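Local coordinates for uncharacterized protein (Bacteroides uniformis, PDB 4JPQ) that is of unknown function but probably binds carbohydrate through a domain of the carbohydrate-binding family 9 type, at residues I32-L37 with H65-E70; C89-V94 with P206-P211; K10-T15 with D28-E33. All coordinates share one frame; numbering follows the deposited sequence.

Interaction 1: residues I32-L37 with H65-E70; sequences IEFQPL and HYKVKE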
# COMPACT_ATOMS: atom_id res chain seq x y z
N ILE A 32 -15.13 -9.61 1.24
CA ILE A 32 -13.81 -9.32 1.81
C ILE A 32 -13.94 -8.09 2.70
O ILE A 32 -14.18 -7.02 2.20
CB ILE A 32 -12.73 -9.11 0.70
CG1 ILE A 32 -12.71 -10.28 -0.29
CG2 ILE A 32 -11.35 -8.91 1.32
CD1 ILE A 32 -12.53 -11.67 0.33
N GLU A 33 -13.76 -8.27 4.01
CA GLU A 33 -13.99 -7.20 5.00
C GLU A 33 -12.87 -6.16 5.06
O GLU A 33 -11.71 -6.46 4.79
CB GLU A 33 -14.12 -7.79 6.42
CG GLU A 33 -15.22 -7.15 7.26
CD GLU A 33 -16.61 -7.64 6.88
OE1 GLU A 33 -16.75 -8.50 5.99
OE2 GLU A 33 -17.59 -7.17 7.50
N PHE A 34 -13.24 -4.94 5.48
CA PHE A 34 -12.27 -3.85 5.67
C PHE A 34 -11.60 -3.93 7.04
O PHE A 34 -12.20 -4.39 8.01
CB PHE A 34 -12.90 -2.46 5.49
CG PHE A 34 -13.26 -2.15 4.07
CD1 PHE A 34 -12.27 -1.76 3.17
CD2 PHE A 34 -14.57 -2.25 3.63
CE1 PHE A 34 -12.59 -1.48 1.84
CE2 PHE A 34 -14.90 -1.97 2.30
CZ PHE A 34 -13.90 -1.60 1.40
N GLN A 35 -10.35 -3.48 7.09
CA GLN A 35 -9.51 -3.45 8.28
C GLN A 35 -9.16 -1.99 8.54
O GLN A 35 -8.81 -1.28 7.58
CB GLN A 35 -8.19 -4.20 8.01
CG GLN A 35 -8.32 -5.58 7.38
CD GLN A 35 -9.13 -6.53 8.23
OE1 GLN A 35 -10.11 -7.12 7.77
NE2 GLN A 35 -8.76 -6.64 9.50
N PRO A 36 -9.24 -1.52 9.80
CA PRO A 36 -8.87 -0.13 10.03
C PRO A 36 -7.34 0.07 9.99
O PRO A 36 -6.59 -0.82 10.38
CB PRO A 36 -9.44 0.15 11.43
CG PRO A 36 -9.43 -1.17 12.12
CD PRO A 36 -9.53 -2.23 11.06
N LEU A 37 -6.92 1.22 9.45
CA LEU A 37 -5.51 1.66 9.39
C LEU A 37 -5.53 2.96 10.19
O LEU A 37 -5.74 4.04 9.63
CB LEU A 37 -5.10 1.84 7.93
CG LEU A 37 -3.62 1.99 7.56
CD1 LEU A 37 -3.47 1.99 6.05
CD2 LEU A 37 -2.97 3.22 8.16
N HIS A 65 -7.29 -2.65 -1.69
CA HIS A 65 -8.31 -1.63 -1.83
C HIS A 65 -8.28 -0.78 -0.56
O HIS A 65 -8.52 -1.31 0.52
CB HIS A 65 -9.68 -2.27 -2.05
CG HIS A 65 -10.79 -1.29 -2.24
ND1 HIS A 65 -12.03 -1.43 -1.64
CD2 HIS A 65 -10.84 -0.12 -2.91
CE1 HIS A 65 -12.80 -0.41 -1.96
NE2 HIS A 65 -12.10 0.40 -2.73
N TYR A 66 -7.93 0.50 -0.71
CA TYR A 66 -7.89 1.47 0.37
C TYR A 66 -9.04 2.44 0.23
O TYR A 66 -9.37 2.84 -0.90
CB TYR A 66 -6.62 2.33 0.27
CG TYR A 66 -5.32 1.63 0.52
CD1 TYR A 66 -4.62 1.01 -0.52
CD2 TYR A 66 -4.75 1.62 1.81
CE1 TYR A 66 -3.40 0.39 -0.29
CE2 TYR A 66 -3.52 1.00 2.04
CZ TYR A 66 -2.85 0.39 0.99
OH TYR A 66 -1.66 -0.24 1.20
N LYS A 67 -9.62 2.86 1.36
CA LYS A 67 -10.65 3.91 1.42
C LYS A 67 -10.12 4.98 2.38
O LYS A 67 -9.67 4.65 3.47
CB LYS A 67 -11.98 3.37 1.92
CG LYS A 67 -12.73 2.49 0.93
CD LYS A 67 -13.90 1.74 1.58
CE LYS A 67 -14.98 2.64 2.17
NZ LYS A 67 -16.13 1.82 2.63
N VAL A 68 -10.20 6.25 1.98
CA VAL A 68 -9.71 7.38 2.78
C VAL A 68 -10.72 8.54 2.86
O VAL A 68 -11.44 8.78 1.90
CB VAL A 68 -8.43 7.94 2.11
CG1 VAL A 68 -7.89 9.17 2.85
CG2 VAL A 68 -7.35 6.86 2.02
N LYS A 69 -10.75 9.22 4.01
CA LYS A 69 -11.50 10.47 4.21
C LYS A 69 -10.57 11.40 5.00
O LYS A 69 -10.25 11.10 6.15
CB LYS A 69 -12.84 10.28 4.93
CG LYS A 69 -13.76 11.51 4.83
CD LYS A 69 -15.13 11.36 5.48
CE LYS A 69 -15.04 11.37 7.00
NZ LYS A 69 -16.39 11.50 7.63
N GLU A 70 -10.11 12.49 4.37
CA GLU A 70 -9.17 13.47 4.98
C GLU A 70 -9.45 14.92 4.61
O GLU A 70 -10.20 15.19 3.67
CB GLU A 70 -7.71 13.12 4.66
CG GLU A 70 -7.38 13.01 3.18
CD GLU A 70 -5.93 12.62 2.91
OE1 GLU A 70 -5.01 13.09 3.62
OE2 GLU A 70 -5.71 11.85 1.95

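Interaction 2: residues C89-V94 with P206-P211; sequences CVEFFV and PMFHCP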
# COMPACT_ATOMS: atom_id res chain seq x y z
N CYS A 89 -1.00 10.00 0.14
CA CYS A 89 -0.45 8.73 -0.26
C CYS A 89 -0.78 7.57 0.66
O CYS A 89 -0.71 7.73 1.88
CB CYS A 89 1.07 8.94 -0.29
SG CYS A 89 2.11 7.55 -0.74
N VAL A 90 -1.08 6.42 0.05
CA VAL A 90 -1.29 5.15 0.76
C VAL A 90 -0.15 4.23 0.34
O VAL A 90 0.35 4.32 -0.80
CB VAL A 90 -2.64 4.47 0.49
CG1 VAL A 90 -3.76 5.32 1.09
CG2 VAL A 90 -2.88 4.18 -0.99
N GLU A 91 0.28 3.38 1.27
CA GLU A 91 1.46 2.54 1.08
C GLU A 91 1.26 1.10 1.56
O GLU A 91 0.46 0.85 2.47
CB GLU A 91 2.66 3.16 1.82
CG GLU A 91 2.92 4.65 1.54
CD GLU A 91 4.11 5.25 2.26
OE1 GLU A 91 4.75 4.57 3.08
OE2 GLU A 91 4.42 6.43 2.01
N PHE A 92 1.99 0.18 0.92
CA PHE A 92 2.02 -1.25 1.24
C PHE A 92 3.48 -1.69 1.22
O PHE A 92 4.14 -1.56 0.19
CB PHE A 92 1.22 -2.05 0.21
CG PHE A 92 1.32 -3.56 0.37
CD1 PHE A 92 1.07 -4.17 1.61
CD2 PHE A 92 1.60 -4.38 -0.73
CE1 PHE A 92 1.13 -5.55 1.75
CE2 PHE A 92 1.65 -5.77 -0.59
CZ PHE A 92 1.41 -6.35 0.65
N PHE A 93 3.98 -2.16 2.35
CA PHE A 93 5.36 -2.65 2.50
C PHE A 93 5.25 -4.14 2.78
O PHE A 93 4.41 -4.54 3.58
CB PHE A 93 6.07 -1.98 3.69
CG PHE A 93 6.60 -0.58 3.42
CD1 PHE A 93 5.81 0.42 2.84
CD2 PHE A 93 7.88 -0.23 3.84
CE1 PHE A 93 6.31 1.70 2.64
CE2 PHE A 93 8.38 1.05 3.64
CZ PHE A 93 7.60 2.02 3.03
N VAL A 94 6.11 -4.95 2.15
CA VAL A 94 6.02 -6.42 2.29
C VAL A 94 7.33 -7.17 1.97
O VAL A 94 8.02 -6.81 1.01
CB VAL A 94 4.84 -6.95 1.42
CG1 VAL A 94 5.07 -6.70 -0.07
CG2 VAL A 94 4.57 -8.43 1.66
N PRO A 206 8.70 9.17 13.19
CA PRO A 206 8.11 8.55 11.98
C PRO A 206 9.07 7.92 11.00
O PRO A 206 9.79 8.61 10.28
CB PRO A 206 7.33 9.70 11.34
CG PRO A 206 6.97 10.54 12.50
CD PRO A 206 8.21 10.55 13.33
N MSE A 207 9.10 6.59 11.03
CA MSE A 207 9.96 5.77 10.19
C MSE A 207 9.15 4.57 9.77
O MSE A 207 8.64 3.84 10.61
CB MSE A 207 11.13 5.41 11.08
CG MSE A 207 12.02 6.62 11.37
SE MSE A 207 13.78 6.04 11.94
CE MSE A 207 13.65 6.47 13.86
N PHE A 208 9.00 4.36 8.46
CA PHE A 208 8.21 3.25 7.92
C PHE A 208 9.03 2.07 7.39
O PHE A 208 8.47 0.98 7.26
CB PHE A 208 7.28 3.72 6.77
CG PHE A 208 6.13 4.62 7.18
CD1 PHE A 208 5.49 4.55 8.44
CD2 PHE A 208 5.58 5.48 6.22
CE1 PHE A 208 4.41 5.37 8.74
CE2 PHE A 208 4.50 6.28 6.52
CZ PHE A 208 3.91 6.23 7.78
N HIS A 209 10.31 2.26 7.08
CA HIS A 209 11.17 1.19 6.54
C HIS A 209 11.74 0.27 7.66
O HIS A 209 12.96 0.10 7.78
CB HIS A 209 12.28 1.81 5.68
CG HIS A 209 11.76 2.51 4.46
ND1 HIS A 209 11.80 1.95 3.20
CD2 HIS A 209 11.18 3.73 4.32
CE1 HIS A 209 11.27 2.80 2.34
NE2 HIS A 209 10.88 3.88 2.99
N CYS A 210 10.84 -0.38 8.40
CA CYS A 210 11.16 -1.16 9.61
C CYS A 210 10.52 -2.56 9.61
O CYS A 210 9.47 -2.76 10.23
CB CYS A 210 10.74 -0.36 10.84
SG CYS A 210 9.07 0.28 10.69
N PRO A 211 11.16 -3.53 8.92
CA PRO A 211 10.71 -4.92 8.88
C PRO A 211 10.44 -5.60 10.23
O PRO A 211 9.62 -6.51 10.28
CB PRO A 211 11.85 -5.64 8.15
CG PRO A 211 12.40 -4.60 7.26
CD PRO A 211 12.33 -3.33 8.04

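Interaction 3: residues K10-T15 with D28-E33; sequences KKVMCT and DGNGIE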
# COMPACT_ATOMS: atom_id res chain seq x y z
N LYS A 10 -7.87 -13.76 2.19
CA LYS A 10 -8.76 -14.75 1.56
C LYS A 10 -8.48 -14.86 0.06
O LYS A 10 -8.09 -13.87 -0.56
CB LYS A 10 -10.24 -14.40 1.79
CG LYS A 10 -10.76 -14.53 3.22
CD LYS A 10 -11.02 -15.98 3.60
CE LYS A 10 -11.69 -16.14 4.96
NZ LYS A 10 -10.78 -15.82 6.09
N LYS A 11 -8.66 -16.06 -0.49
CA LYS A 11 -8.47 -16.29 -1.93
C LYS A 11 -9.76 -16.01 -2.69
O LYS A 11 -10.84 -16.40 -2.25
CB LYS A 11 -8.01 -17.72 -2.28
CG LYS A 11 -7.57 -17.84 -3.75
CD LYS A 11 -7.02 -19.18 -4.17
CE LYS A 11 -6.50 -19.07 -5.60
NZ LYS A 11 -5.99 -20.34 -6.19
N VAL A 12 -9.61 -15.38 -3.86
CA VAL A 12 -10.69 -15.09 -4.79
C VAL A 12 -10.32 -15.78 -6.12
O VAL A 12 -9.17 -15.72 -6.53
CB VAL A 12 -10.85 -13.56 -4.93
CG1 VAL A 12 -11.86 -13.21 -6.00
CG2 VAL A 12 -11.25 -12.97 -3.58
N MSE A 13 -11.31 -16.36 -6.79
CA MSE A 13 -11.12 -17.18 -8.01
C MSE A 13 -11.34 -16.40 -9.28
O MSE A 13 -12.48 -16.06 -9.62
CB MSE A 13 -12.12 -18.34 -8.00
CG MSE A 13 -12.24 -19.10 -6.68
SE MSE A 13 -10.61 -20.14 -6.40
CE MSE A 13 -11.05 -20.16 -4.48
N CYS A 14 -10.26 -16.12 -10.01
CA CYS A 14 -10.29 -15.33 -11.25
C CYS A 14 -9.54 -16.05 -12.33
O CYS A 14 -8.38 -16.37 -12.10
CB CYS A 14 -9.54 -14.02 -11.01
SG CYS A 14 -10.08 -13.05 -9.61
N THR A 15 -10.15 -16.30 -13.49
CA THR A 15 -9.43 -16.93 -14.63
C THR A 15 -8.33 -16.03 -15.21
O THR A 15 -7.30 -16.53 -15.65
CB THR A 15 -10.36 -17.30 -15.81
OG1 THR A 15 -11.07 -16.15 -16.25
CG2 THR A 15 -11.33 -18.40 -15.41
N ASP A 28 -16.38 -6.98 -2.93
CA ASP A 28 -17.72 -6.98 -2.30
C ASP A 28 -18.46 -8.29 -2.63
O ASP A 28 -19.22 -8.79 -1.79
CB ASP A 28 -18.57 -5.77 -2.74
CG ASP A 28 -18.08 -4.45 -2.15
OD1 ASP A 28 -17.21 -4.43 -1.26
OD2 ASP A 28 -18.58 -3.40 -2.61
N GLY A 29 -18.23 -8.81 -3.83
CA GLY A 29 -18.80 -10.08 -4.29
C GLY A 29 -18.34 -11.28 -3.50
O GLY A 29 -19.11 -12.24 -3.34
N ASN A 30 -17.10 -11.23 -3.01
CA ASN A 30 -16.53 -12.29 -2.16
C ASN A 30 -16.57 -12.01 -0.64
O ASN A 30 -16.07 -12.82 0.14
CB ASN A 30 -15.11 -12.66 -2.64
CG ASN A 30 -15.10 -13.28 -4.02
OD1 ASN A 30 -15.09 -14.51 -4.18
ND2 ASN A 30 -15.19 -12.43 -5.05
N GLY A 31 -17.22 -10.92 -0.24
CA GLY A 31 -17.37 -10.56 1.17
C GLY A 31 -16.06 -10.30 1.89
O GLY A 31 -15.91 -10.71 3.03
N ILE A 32 -15.13 -9.61 1.24
CA ILE A 32 -13.81 -9.32 1.81
C ILE A 32 -13.94 -8.09 2.70
O ILE A 32 -14.18 -7.02 2.20
CB ILE A 32 -12.73 -9.11 0.70
CG1 ILE A 32 -12.71 -10.28 -0.29
CG2 ILE A 32 -11.35 -8.91 1.32
CD1 ILE A 32 -12.53 -11.67 0.33
N GLU A 33 -13.76 -8.27 4.01
CA GLU A 33 -13.99 -7.20 5.00
C GLU A 33 -12.87 -6.16 5.06
O GLU A 33 -11.71 -6.46 4.79
CB GLU A 33 -14.12 -7.79 6.42
CG GLU A 33 -15.22 -7.15 7.26
CD GLU A 33 -16.61 -7.64 6.88
OE1 GLU A 33 -16.75 -8.50 5.99
OE2 GLU A 33 -17.59 -7.17 7.50

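Interaction 1: residues I32-L37 with H65-E70
Phe34 leans toward residues 65-70 of strand 61-70 across an intervening strand, 50-57, so the nearest pair of CA atoms, Phe34 CA and Tyr66 CA, lie 8.7 Å apart and side chains alone bridge the gap. The Phe34 ring meets two partners. Lys67 lays its aliphatic chain over one face, with CD 3.3 Å from CZ of Phe34; a bend at chi3 (62°) carries NZ across to the CE2 side, 4.5 Å from the centroid and 29° off the normal, an off-centre cation-pi contact. At the ring edge lies His65, whose ND1 is 3.5 Å from Phe34 CE1, the two ring planes inclined at 52°. His65 is fixed beyond this contact: Arg54 bonds ND1 and Glu156 bonds NE2. Side chains alternate along the strand: His65 and Lys67 on one side, Tyr66 on the other, where it packs on Val90 and Phe92 of strand 89-95, consistent with the beta-sandwich of family 9 carbohydrate-binding domains. There Leu37 CD1 reaches the edge of the Tyr66 ring, 4.1 Å from CE2. Cutting Phe34 back to an alanine is likely to leave the Lys67 ammonium without its aromatic face and His65 without its ring neighbour.

Interaction 2: residues C89-V94 with P206-P211
Phe93 and His209 make a well-fitted part of this contact, a T-shaped pair in which the edge of the phenyl ring points into the face of the imidazole. CE2 of Phe93 stands 3.5 Å above the His209 plane, over its centre, with the planes at 70° and the centroids 4.8 Å apart. An imidazole suits the place because its flat face receives the phenyl edge while its rim stays available for polar bonding; ND1 is held by the hydroxyl of Tyr102, which steadies the ring's rotation. Beside this pair, CZ of Phe93 lies 4.1 Å from CB of Phe208. Tyr184 joins the cluster, stacking on Phe208 and meeting Phe93 edge-to-face. Glu91, its chain extended beyond CG (chi2 -179°), brings OE1 to 3.4 Å from Phe208 CD2, the carboxylate nearly perpendicular to the ring. Its other oxygen lies close to Glu106, a neighbour likely to raise the proton affinity of one of the two acids.

The loop side is looser. One face of His209 packs on Phe93, yet the residue stays exposed in an irregular loop, whereas Glu91 and Phe93 on the strand are buried. An inverse gamma turn centred on His209 carries only a weak bond from Cys210 N to Phe208 O. A bound cyclohexylpropylsulfonate, probably from the crystallisation liquor, bonds to Phe208 N and approaches His209, consistent with an aromatic-lined pocket of the kind that holds ligands in carbohydrate-binding domains.

Interaction 3: residues K10-T15 with D28-E33
Val12 spreads its two methyl branches against the side chain of Asn30, just where helix 23-29 ends in a Schellman motif. CG1 of Val12, anti to the backbone N (chi1 174°), comes 3.5 Å from Asn30 ND2, while CG2 lies 3.9 Å from Asn30 CG, so Val12 offers the amide only its methyl groups. The same CG2 extends the contact to Ile32, whose CD1 is 4.3 Å away. Ile32 CD1 also touches Lys10, 3.9 Å from its CB. Lys10 thus lends the foot of its side chain to the apolar patch, while its charged end leads away. A branched valine fits between the two partners, and the longer isoleucine reaches Lys10 and Val12 from a backbone that does not point its CB straight there.

The next shell fixes these groups. Asn30 ND2 is bonded to Leu26 O, which ties the amide back onto the helix and leaves its flank for Val12; Leu26 itself packs on Val12, and Leu27 on Ile32. Segment 10-15 is held in turn by backbone bonds of Lys10 and Val12 to His57, which attach it to strand 50-57. Arg54 of that strand braces the helix end, bridging Asp28 OD1 and Ile32 O. Gly31, with its positive phi of 62°, makes the reversal: Ile32 N returns to Leu27 O, and Gly31 N makes a weak bond, 3.3 Å long, to Asp28 O.

How the interactions relate
Interaction 3 runs directly into interaction 1: 28-33 and 32-37 overlap at Ile32 and Glu33, so the chain leaves the helix end and, a few residues on, sends the Phe34 side chain across strand 50-57 to strand 61-70. Their centres are 16 Å apart, and Arg54 of strand 50-57 serves both. Interaction 1 meets interaction 2, also 16 Å away between centres, through the sandwich interior: Tyr66 OH forms a weak hydrogen bond with Glu91 O, 2.7 Å between the two atoms, and Val68 packs on Val90. Interactions 2 and 3 lie on opposite sides of the chain's centre, about 12 Å apart at their nearest atoms; of the three, interaction 2 borders the bound sulfonate.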